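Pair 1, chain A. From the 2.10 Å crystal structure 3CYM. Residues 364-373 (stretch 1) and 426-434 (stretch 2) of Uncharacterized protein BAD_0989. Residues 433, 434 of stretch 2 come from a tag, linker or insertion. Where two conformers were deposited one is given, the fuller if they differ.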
# COMPACT_ATOMS: atom_id res chain seq x y z
N GLN A 364 32.03 -1.05 -8.78
CA GLN A 364 32.56 -0.31 -9.93
C GLN A 364 31.72 -0.53 -11.19
O GLN A 364 31.43 0.42 -11.92
CB GLN A 364 34.01 -0.70 -10.20
CG GLN A 364 35.00 0.41 -9.94
CD GLN A 364 35.36 0.58 -8.48
OE1 GLN A 364 35.62 1.69 -8.02
NE2 GLN A 364 35.41 -0.53 -7.74
N VAL A 365 31.33 -1.78 -11.41
CA VAL A 365 30.45 -2.17 -12.52
C VAL A 365 29.05 -1.57 -12.35
O VAL A 365 28.49 -1.02 -13.30
CB VAL A 365 30.38 -3.71 -12.67
CG1 VAL A 365 29.34 -4.13 -13.72
CG2 VAL A 365 31.75 -4.27 -13.01
N LEU A 366 28.51 -1.67 -11.13
CA LEU A 366 27.20 -1.11 -10.79
C LEU A 366 27.14 0.40 -10.98
O LEU A 366 26.15 0.91 -11.52
CB LEU A 366 26.80 -1.48 -9.36
CG LEU A 366 25.46 -0.97 -8.79
CD1 LEU A 366 24.23 -1.55 -9.48
CD2 LEU A 366 25.41 -1.22 -7.30
N ASN A 367 28.19 1.10 -10.56
CA ASN A 367 28.24 2.55 -10.70
C ASN A 367 28.28 3.01 -12.16
O ASN A 367 27.66 4.02 -12.50
CB ASN A 367 29.38 3.16 -9.88
CG ASN A 367 29.10 3.14 -8.39
OD1 ASN A 367 27.96 2.94 -7.95
ND2 ASN A 367 30.14 3.35 -7.59
N ARG A 368 28.99 2.26 -13.01
CA ARG A 368 28.92 2.45 -14.47
C ARG A 368 27.50 2.22 -15.01
O ARG A 368 27.03 2.98 -15.84
CB ARG A 368 29.93 1.55 -15.20
CG ARG A 368 31.40 1.90 -14.96
CD ARG A 368 32.31 1.44 -16.10
NE ARG A 368 32.18 0.02 -16.40
CZ ARG A 368 32.94 -0.95 -15.88
NH1 ARG A 368 33.90 -0.66 -15.01
NH2 ARG A 368 32.74 -2.21 -16.22
N VAL A 369 26.83 1.18 -14.52
CA VAL A 369 25.43 0.90 -14.88
C VAL A 369 24.47 2.01 -14.41
O VAL A 369 23.65 2.50 -15.19
CB VAL A 369 24.99 -0.50 -14.36
CG1 VAL A 369 23.47 -0.68 -14.35
CG2 VAL A 369 25.67 -1.58 -15.18
N ARG A 370 24.62 2.41 -13.15
CA ARG A 370 23.83 3.49 -12.55
C ARG A 370 23.96 4.83 -13.27
O ARG A 370 22.96 5.53 -13.42
CB ARG A 370 24.21 3.68 -11.08
CG ARG A 370 23.61 2.67 -10.13
CD ARG A 370 24.38 2.68 -8.83
NE ARG A 370 23.78 3.55 -7.84
CZ ARG A 370 24.44 4.15 -6.85
NH1 ARG A 370 25.76 4.00 -6.72
NH2 ARG A 370 23.78 4.91 -6.00
N LYS A 371 25.18 5.19 -13.70
CA LYS A 371 25.35 6.45 -14.42
C LYS A 371 24.77 6.37 -15.84
O LYS A 371 24.35 7.39 -16.38
CB LYS A 371 26.79 6.98 -14.40
CG LYS A 371 27.85 6.15 -15.10
CD LYS A 371 29.10 6.98 -15.39
CE LYS A 371 30.33 6.10 -15.64
NZ LYS A 371 30.92 5.53 -14.39
N ALA A 372 24.73 5.17 -16.41
CA ALA A 372 24.17 4.94 -17.73
C ALA A 372 22.64 5.07 -17.68
O ALA A 372 22.03 5.70 -18.55
CB ALA A 372 24.58 3.57 -18.25
N VAL A 373 22.05 4.52 -16.63
CA VAL A 373 20.61 4.61 -16.41
C VAL A 373 20.20 6.06 -16.05
O VAL A 373 19.17 6.54 -16.53
CB VAL A 373 20.12 3.55 -15.39
CG1 VAL A 373 18.66 3.71 -15.06
CG2 VAL A 373 20.36 2.15 -15.96
N GLU A 426 20.79 -2.17 -23.82
CA GLU A 426 22.00 -2.07 -24.65
C GLU A 426 23.02 -1.13 -24.03
O GLU A 426 24.22 -1.46 -23.98
CB GLU A 426 21.67 -1.63 -26.08
CG GLU A 426 22.83 -1.85 -27.05
CD GLU A 426 22.57 -1.34 -28.45
OE1 GLU A 426 23.52 -1.29 -29.26
OE2 GLU A 426 21.42 -0.98 -28.76
N SER A 427 22.55 0.02 -23.56
CA SER A 427 23.43 0.99 -22.91
C SER A 427 23.99 0.42 -21.61
O SER A 427 25.12 0.72 -21.26
CB SER A 427 22.71 2.31 -22.67
OG SER A 427 22.63 3.07 -23.86
N VAL A 428 23.19 -0.38 -20.91
CA VAL A 428 23.63 -1.02 -19.67
C VAL A 428 24.70 -2.07 -20.00
O VAL A 428 25.76 -2.10 -19.37
CB VAL A 428 22.44 -1.61 -18.88
CG1 VAL A 428 22.89 -2.58 -17.81
CG2 VAL A 428 21.64 -0.48 -18.23
N SER A 429 24.42 -2.90 -21.01
CA SER A 429 25.37 -3.88 -21.56
C SER A 429 26.73 -3.24 -21.92
O SER A 429 27.78 -3.79 -21.59
CB SER A 429 24.77 -4.54 -22.80
OG SER A 429 25.07 -5.91 -22.85
N ARG A 430 26.68 -2.08 -22.56
CA ARG A 430 27.88 -1.31 -22.89
C ARG A 430 28.62 -0.78 -21.66
O ARG A 430 29.85 -0.77 -21.64
CB ARG A 430 27.53 -0.15 -23.82
CG ARG A 430 27.25 -0.59 -25.22
CD ARG A 430 26.76 0.56 -26.08
NE ARG A 430 26.28 0.09 -27.38
CZ ARG A 430 26.19 0.84 -28.47
NH1 ARG A 430 26.55 2.12 -28.45
NH2 ARG A 430 25.74 0.31 -29.60
N ALA A 431 27.87 -0.33 -20.65
CA ALA A 431 28.47 0.15 -19.40
C ALA A 431 29.19 -0.98 -18.65
O ALA A 431 30.31 -0.79 -18.17
CB ALA A 431 27.42 0.81 -18.52
N ILE A 432 28.56 -2.15 -18.59
CA ILE A 432 29.14 -3.36 -17.99
C ILE A 432 30.45 -3.75 -18.66
O ILE A 432 31.44 -4.03 -17.97
CB ILE A 432 28.14 -4.54 -18.05
CG1 ILE A 432 27.06 -4.36 -16.98
CG2 ILE A 432 28.86 -5.89 -17.89
CD1 ILE A 432 25.93 -5.40 -17.00
N GLU A 433 30.46 -3.74 -20.00
CA GLU A 433 31.66 -4.07 -20.78
C GLU A 433 32.76 -3.05 -20.54
O GLU A 433 33.92 -3.42 -20.37
CB GLU A 433 31.34 -4.17 -22.27
CG GLU A 433 30.94 -5.57 -22.72
CD GLU A 433 32.12 -6.45 -23.09
OE1 GLU A 433 32.96 -6.02 -23.91
OE2 GLU A 433 32.20 -7.58 -22.57
N GLY A 434 32.38 -1.77 -20.51
CA GLY A 434 33.32 -0.69 -20.24
C GLY A 434 33.87 -0.06 -21.49
O GLY A 434 35.08 -0.04 -21.70

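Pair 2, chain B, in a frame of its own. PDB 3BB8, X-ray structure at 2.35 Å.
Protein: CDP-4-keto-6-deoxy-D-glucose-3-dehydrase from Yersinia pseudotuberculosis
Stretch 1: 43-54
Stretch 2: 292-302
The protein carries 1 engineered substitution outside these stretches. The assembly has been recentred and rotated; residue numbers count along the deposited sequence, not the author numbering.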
# COMPACT_ATOMS: atom_id res chain seq x y z
N THR B 43 14.56 -21.79 6.29
CA THR B 43 13.90 -22.80 5.47
C THR B 43 12.39 -22.63 5.37
O THR B 43 11.85 -22.57 4.27
CB THR B 43 14.21 -24.20 6.02
OG1 THR B 43 15.63 -24.39 6.06
CG2 THR B 43 13.59 -25.27 5.14
N LYS B 44 11.72 -22.56 6.51
CA LYS B 44 10.27 -22.42 6.52
C LYS B 44 9.78 -21.23 5.69
O LYS B 44 8.88 -21.37 4.86
CB LYS B 44 9.78 -22.30 7.96
CG LYS B 44 8.29 -22.54 8.12
CD LYS B 44 7.93 -24.00 7.82
CE LYS B 44 6.47 -24.29 8.15
NZ LYS B 44 6.17 -25.76 8.11
N GLU B 45 10.38 -20.05 5.91
CA GLU B 45 9.97 -18.86 5.17
C GLU B 45 10.09 -19.07 3.67
O GLU B 45 9.12 -18.84 2.94
CB GLU B 45 10.81 -17.64 5.57
CG GLU B 45 10.55 -17.08 6.97
CD GLU B 45 11.11 -17.97 8.06
OE1 GLU B 45 12.14 -18.63 7.81
OE2 GLU B 45 10.55 -18.01 9.17
N LEU B 46 11.26 -19.50 3.21
CA LEU B 46 11.45 -19.70 1.78
C LEU B 46 10.53 -20.78 1.22
O LEU B 46 10.08 -20.68 0.08
CB LEU B 46 12.90 -20.06 1.46
CG LEU B 46 13.91 -18.90 1.49
CD1 LEU B 46 14.24 -18.56 2.93
CD2 LEU B 46 15.17 -19.29 0.72
N GLN B 47 10.26 -21.80 2.02
CA GLN B 47 9.41 -22.88 1.55
C GLN B 47 7.99 -22.39 1.29
O GLN B 47 7.47 -22.54 0.17
CB GLN B 47 9.39 -24.02 2.57
CG GLN B 47 10.72 -24.77 2.66
CD GLN B 47 10.64 -26.02 3.52
OE1 GLN B 47 10.22 -25.96 4.67
NE2 GLN B 47 11.05 -27.15 2.95
N LEU B 48 7.37 -21.77 2.30
CA LEU B 48 6.02 -21.26 2.14
C LEU B 48 5.92 -20.27 0.98
O LEU B 48 4.99 -20.35 0.17
CB LEU B 48 5.53 -20.61 3.44
CG LEU B 48 5.47 -21.54 4.65
CD1 LEU B 48 4.53 -20.95 5.70
CD2 LEU B 48 4.97 -22.92 4.23
N MET B 49 6.87 -19.34 0.87
CA MET B 49 6.80 -18.38 -0.23
C MET B 49 6.78 -19.12 -1.56
O MET B 49 6.16 -18.66 -2.53
CB MET B 49 7.98 -17.41 -0.19
CG MET B 49 7.90 -16.42 0.96
SD MET B 49 9.04 -15.07 0.74
CE MET B 49 10.59 -15.88 1.21
N VAL B 50 7.44 -20.27 -1.61
CA VAL B 50 7.46 -21.06 -2.83
C VAL B 50 6.08 -21.69 -3.01
O VAL B 50 5.55 -21.73 -4.13
CB VAL B 50 8.54 -22.16 -2.78
CG1 VAL B 50 8.30 -23.21 -3.86
CG2 VAL B 50 9.91 -21.53 -3.00
N GLU B 51 5.49 -22.16 -1.92
CA GLU B 51 4.16 -22.75 -1.99
C GLU B 51 3.19 -21.74 -2.57
O GLU B 51 2.47 -22.04 -3.53
CB GLU B 51 3.68 -23.18 -0.61
CG GLU B 51 4.19 -24.55 -0.20
CD GLU B 51 3.09 -25.40 0.42
OE1 GLU B 51 2.67 -25.11 1.56
OE2 GLU B 51 2.65 -26.36 -0.26
N ALA B 52 3.17 -20.55 -1.98
CA ALA B 52 2.29 -19.48 -2.44
C ALA B 52 2.58 -19.15 -3.90
O ALA B 52 1.66 -18.93 -4.69
CB ALA B 52 2.49 -18.24 -1.57
N SER B 53 3.85 -19.12 -4.27
CA SER B 53 4.22 -18.83 -5.65
C SER B 53 3.61 -19.87 -6.57
O SER B 53 3.08 -19.55 -7.64
CB SER B 53 5.74 -18.82 -5.82
OG SER B 53 6.35 -17.84 -5.00
N LEU B 54 3.69 -21.13 -6.16
CA LEU B 54 3.16 -22.22 -6.96
C LEU B 54 1.64 -22.19 -7.03
O LEU B 54 1.06 -22.53 -8.07
CB LEU B 54 3.65 -23.57 -6.40
CG LEU B 54 5.17 -23.79 -6.45
CD1 LEU B 54 5.50 -25.14 -5.86
CD2 LEU B 54 5.66 -23.70 -7.89
N THR B 292 -0.11 -9.49 -1.03
CA THR B 292 -0.19 -10.75 -1.76
C THR B 292 -0.10 -11.93 -0.81
O THR B 292 0.31 -11.78 0.35
CB THR B 292 0.96 -10.86 -2.78
OG1 THR B 292 2.20 -10.99 -2.07
CG2 THR B 292 1.01 -9.63 -3.67
N ASP B 293 -0.47 -13.12 -1.28
CA ASP B 293 -0.40 -14.29 -0.41
C ASP B 293 1.08 -14.64 -0.23
O ASP B 293 1.45 -15.27 0.76
CB ASP B 293 -1.20 -15.46 -1.00
CG ASP B 293 -1.98 -16.24 0.07
OD1 ASP B 293 -2.58 -15.61 0.96
OD2 ASP B 293 -2.00 -17.49 0.01
N MET B 294 1.92 -14.22 -1.18
CA MET B 294 3.36 -14.47 -1.09
C MET B 294 3.87 -13.86 0.21
O MET B 294 4.53 -14.52 1.01
CB MET B 294 4.10 -13.83 -2.26
CG MET B 294 3.86 -14.50 -3.59
SD MET B 294 2.30 -14.06 -4.41
CE MET B 294 2.76 -12.51 -5.17
N GLN B 295 3.54 -12.58 0.41
CA GLN B 295 3.93 -11.88 1.62
C GLN B 295 3.29 -12.59 2.80
O GLN B 295 3.94 -12.83 3.82
CB GLN B 295 3.45 -10.42 1.56
CG GLN B 295 4.21 -9.54 0.58
CD GLN B 295 3.38 -8.36 0.06
OE1 GLN B 295 2.65 -8.48 -0.92
NE2 GLN B 295 3.50 -7.23 0.73
N ALA B 296 2.01 -12.93 2.67
CA ALA B 296 1.31 -13.62 3.75
C ALA B 296 2.06 -14.89 4.18
O ALA B 296 2.15 -15.18 5.37
CB ALA B 296 -0.11 -13.99 3.30
N ALA B 297 2.59 -15.62 3.21
CA ALA B 297 3.32 -16.86 3.48
C ALA B 297 4.53 -16.60 4.37
O ALA B 297 4.69 -17.23 5.43
CB ALA B 297 3.78 -17.49 2.16
N CYS B 298 5.39 -15.68 3.94
CA CYS B 298 6.59 -15.34 4.68
C CYS B 298 6.19 -15.01 6.11
O CYS B 298 6.79 -15.52 7.06
CB CYS B 298 7.29 -14.14 4.04
SG CYS B 298 8.95 -13.79 4.66
N GLY B 299 5.17 -14.19 6.27
CA GLY B 299 4.71 -13.83 7.59
C GLY B 299 4.25 -15.02 8.41
O GLY B 299 4.50 -15.09 9.61
N LEU B 300 3.56 -15.97 7.77
CA LEU B 300 3.06 -17.15 8.48
C LEU B 300 4.22 -17.95 9.08
O LEU B 300 4.18 -18.30 10.26
CB LEU B 300 2.23 -18.03 7.56
CG LEU B 300 1.54 -19.23 8.23
CD1 LEU B 300 0.63 -18.76 9.36
CD2 LEU B 300 0.76 -20.00 7.20
N ALA B 301 5.24 -18.22 8.27
CA ALA B 301 6.41 -18.95 8.75
C ALA B 301 7.01 -18.22 9.95
O ALA B 301 7.25 -18.82 11.00
CB ALA B 301 7.46 -19.06 7.63
N GLN B 302 7.23 -16.92 9.79
CA GLN B 302 7.79 -16.07 10.84
C GLN B 302 7.01 -16.21 12.15
O GLN B 302 7.59 -16.18 13.23
CB GLN B 302 7.76 -14.60 10.40
CG GLN B 302 8.73 -14.20 9.28
CD GLN B 302 10.16 -14.02 9.77
OE1 GLN B 302 10.92 -14.98 9.90
NE2 GLN B 302 10.53 -12.77 10.04

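Both pairs are two helices packed nearly antiparallel, with 147° between their N-to-C directions in pair 1 and 152° in pair 2. The axes approach to 8.3 and 7.8 Å, and the central backbones superpose with an RMSD of 0.6 Å. Both pairs place alanine at the same two inward-pointing positions.

The first is A431(A), matched by A297(B); the second is A372(A), matched by A52(B). All four CA-to-CB bonds point toward the opposing helix, and the methyl groups meet in the same way: A372(A) CB lies 4.0 Å from A431(A) CB, and A52(B) CB lies 4.0 Å from A297(B) CB. With so little side chain between them, the methyls also come up against backbone. A52(B) CB is 3.9 Å from D293(B) O, while at the matching place A372(A) CB is 4.2 Å from S427(A) O.

The sharpest divergence is at R368(A), matched by L48(B). Both point toward the partner, with chi1 in m and chi2 in t, and both begin with the same contact: R368(A) CB is 4.2 Å from A431(A) CB, and L48(B) CB is 3.8 Å from A297(B) CB. Farther out they end in different chemistry. R368(A) reaches along the partner helix to the carbonyls of A431(A) and I432(A). Its NE donates to A431(A) O at 2.7 Å, almost straight, and its NH2 donates to I432(A) O at 2.8 Å; both oxygens lie at the guanidinium edge. L48(B) stays apolar to its tip, with CD1 4.2 Å from L300(B) CB; the residue matched to that leucine is G434(A), which comes from a tag.

The flanking positions fill the sides of the seam. V369(A), matched by M49(B), points sideways in both. The valine places CG2 3.6 Å from I432(A) CG1 and 4.0 Å from V428(A) CG1; the longer methionine sets SD 3.8 Å from C298(B) CB, the position of I432(A). V428(A) becomes M294(B), and V373(A) becomes S53(B). The valines touch, V373(A) CG2 to V428(A) CG2 at 3.7 Å, whereas S53(B) turns its hydroxyl to its own helix, OG donating to M49(B) O at 2.6 Å.

At V365(A), matched by E45(B), a valine CG1 lies 4.0 Å from I432(A) CG1. The glutamate uses its aliphatic part similarly, CG 4.3 Å from C298(B) SG.

The rule is economical: alanine is held at two inward-pointing positions, while a third inward position and the sideways ones differ in size and polarity.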